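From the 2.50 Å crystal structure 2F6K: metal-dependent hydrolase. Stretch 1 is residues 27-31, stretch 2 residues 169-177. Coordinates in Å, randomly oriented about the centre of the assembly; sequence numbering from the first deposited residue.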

# COMPACT_ATOMS: atom_id res chain seq x y z
N PRO A 27 4.39 12.00 15.55
CA PRO A 27 3.44 10.90 15.32
C PRO A 27 2.16 11.39 14.63
O PRO A 27 1.60 12.42 15.02
CB PRO A 27 3.19 10.37 16.73
CG PRO A 27 4.48 10.65 17.43
CD PRO A 27 4.80 12.05 16.96
N ASP A 28 1.73 10.66 13.61
CA ASP A 28 0.53 11.01 12.85
C ASP A 28 0.64 12.40 12.23
O ASP A 28 -0.36 13.02 11.89
CB ASP A 28 -0.71 10.98 13.75
CG ASP A 28 -1.02 9.59 14.30
OD1 ASP A 28 -0.97 8.61 13.52
OD2 ASP A 28 -1.32 9.48 15.51
N GLY A 29 1.87 12.89 12.08
CA GLY A 29 2.07 14.22 11.51
C GLY A 29 1.52 15.29 12.44
O GLY A 29 1.23 16.41 12.01
N TRP A 30 1.37 14.95 13.71
CA TRP A 30 0.85 15.87 14.72
C TRP A 30 1.82 15.78 15.90
O TRP A 30 2.03 14.70 16.44
CB TRP A 30 -0.57 15.41 15.10
CG TRP A 30 -1.39 16.38 15.91
CD1 TRP A 30 -1.36 16.57 17.26
CD2 TRP A 30 -2.38 17.30 15.40
NE1 TRP A 30 -2.28 17.53 17.64
CE2 TRP A 30 -2.91 17.99 16.51
CE3 TRP A 30 -2.87 17.59 14.12
CZ2 TRP A 30 -3.91 18.97 16.38
CZ3 TRP A 30 -3.86 18.56 13.98
CH2 TRP A 30 -4.37 19.23 15.11
N PRO A 31 2.43 16.91 16.29
CA PRO A 31 3.40 16.96 17.40
C PRO A 31 2.87 16.48 18.76
O PRO A 31 1.85 16.98 19.26
CB PRO A 31 3.83 18.43 17.42
CG PRO A 31 2.60 19.14 16.97
CD PRO A 31 2.14 18.27 15.81
N LEU A 169 -0.44 16.18 4.86
CA LEU A 169 -1.66 16.60 5.55
C LEU A 169 -1.70 15.83 6.86
O LEU A 169 -1.68 14.59 6.85
CB LEU A 169 -2.90 16.25 4.73
CG LEU A 169 -4.21 16.66 5.39
CD1 LEU A 169 -4.34 18.17 5.34
CD2 LEU A 169 -5.39 15.99 4.69
N PRO A 170 -1.73 16.53 8.01
CA PRO A 170 -1.77 15.81 9.29
C PRO A 170 -2.86 14.73 9.28
O PRO A 170 -3.97 14.94 8.79
CB PRO A 170 -2.03 16.93 10.30
CG PRO A 170 -1.31 18.10 9.69
CD PRO A 170 -1.72 17.99 8.22
N VAL A 171 -2.51 13.56 9.82
CA VAL A 171 -3.41 12.41 9.88
C VAL A 171 -4.75 12.64 10.56
O VAL A 171 -5.79 12.16 10.09
CB VAL A 171 -2.70 11.22 10.56
CG1 VAL A 171 -3.66 10.03 10.68
CG2 VAL A 171 -1.46 10.83 9.77
N PRO A 172 -4.77 13.37 11.69
CA PRO A 172 -6.02 13.63 12.40
C PRO A 172 -7.08 14.43 11.63
O PRO A 172 -8.27 14.34 11.93
CB PRO A 172 -5.56 14.38 13.66
CG PRO A 172 -4.20 13.82 13.89
CD PRO A 172 -3.62 13.83 12.49
N LEU A 173 -6.64 15.21 10.64
CA LEU A 173 -7.55 16.03 9.85
C LEU A 173 -8.47 15.27 8.89
O LEU A 173 -9.63 15.64 8.73
CB LEU A 173 -6.77 17.09 9.07
CG LEU A 173 -5.96 18.10 9.89
CD1 LEU A 173 -5.33 19.12 8.95
CD2 LEU A 173 -6.85 18.80 10.89
N LEU A 174 -7.98 14.21 8.27
CA LEU A 174 -8.79 13.43 7.34
C LEU A 174 -8.62 11.92 7.58
O LEU A 174 -9.58 11.15 7.50
CB LEU A 174 -8.42 13.77 5.89
CG LEU A 174 -9.10 12.90 4.83
CD1 LEU A 174 -10.59 13.19 4.79
CD2 LEU A 174 -8.47 13.16 3.47
N GLY A 175 -7.38 11.51 7.87
CA GLY A 175 -7.10 10.11 8.11
C GLY A 175 -7.90 9.49 9.24
O GLY A 175 -8.49 8.41 9.08
N PHE A 176 -7.93 10.15 10.39
CA PHE A 176 -8.68 9.62 11.52
C PHE A 176 -10.13 9.34 11.13
O PHE A 176 -10.65 8.26 11.42
CB PHE A 176 -8.64 10.61 12.68
CG PHE A 176 -7.40 10.51 13.53
CD1 PHE A 176 -6.39 9.60 13.22
CD2 PHE A 176 -7.25 11.32 14.66
CE1 PHE A 176 -5.25 9.50 14.03
CE2 PHE A 176 -6.11 11.23 15.47
CZ PHE A 176 -5.11 10.32 15.15
N PHE A 177 -10.77 10.29 10.46
CA PHE A 177 -12.15 10.09 10.06
C PHE A 177 -12.33 8.93 9.11
O PHE A 177 -13.28 8.15 9.25
CB PHE A 177 -12.72 11.36 9.44
CG PHE A 177 -13.21 12.35 10.46
CD1 PHE A 177 -14.30 13.17 10.18
CD2 PHE A 177 -12.61 12.44 11.71
CE1 PHE A 177 -14.78 14.07 11.13
CE2 PHE A 177 -13.09 13.34 12.67
CZ PHE A 177 -14.18 14.15 12.37

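This is a small mixed contact in which a tight, irregular turn docks against a segment leading into a helix, joined by one backbone hydrogen bond with apolar packing beside it, a tryptophan lying against prolines and a leucine. The touching residues are at least 140 apart in sequence, and the two segments bury 310 Å² between them, counting both sides.

The hydrogen bond runs from Val 171 N to Asp 28 O, 3.0 Å apart with an angle of 148° at the hydrogen. Pro 172, next in line, has no amide hydrogen to satisfy; its ring instead packs on the same carbonyl, with Pro 172 CD 3.4 Å from Asp 28 O. One oxygen thus meets a donor and a proline ring side by side.

The turn that presents this carbonyl is braced from within by a hydrogen bond from Trp 30 N to Pro 27 O at 2.9 Å. Asp 28 and Gly 29 both have positive phi, 59° and 66°, a region that glycine enters easily and that aspartate tolerates better than most residues. There is also little room at Gly 29: its CA is 4.7 Å from Pro 170 CA, and an ideal CB would point toward the other stretch and sit 3.6 Å from that same atom. Gly 29 O lies 3.7 Å from Pro 170 CB.

Asp 28 has the largest covered area of the turn, 76 Å². Its CA-to-CB bond points toward the other stretch, and its CB meets Val 171 CB at 3.8 Å, so that Val 171 offers a compact apolar side chain next to it. With chi1 in m, the carboxylate comes to the edge of the Phe 176 ring, Asp 28 OD2 lying 3.9 Å from Phe 176 CZ; this is packing, with no hydrogen bond across the stretches.

Trp 30, in the t rotamer, supplies a broad apolar surface. Trp 30 CE3 lies 4.0 Å from Pro 170 CB, which sits at the ring edge, and also 4.0 Å from Pro 172 CG, while Trp 30 CZ3 approaches Leu 173 CD2 at 4.3 Å. The leucine's CA-to-CB bond points sideways, but its end comes nearer. Trp 30 NE1 is hydrogen-bonded elsewhere in the structure, so the indole's polar atom is satisfied while its carbon atoms CE3 and CZ3 pack here. The rule to read is economical: one backbone bond joins the segments, and proline, tryptophan, valine and leucine side chains pack near it.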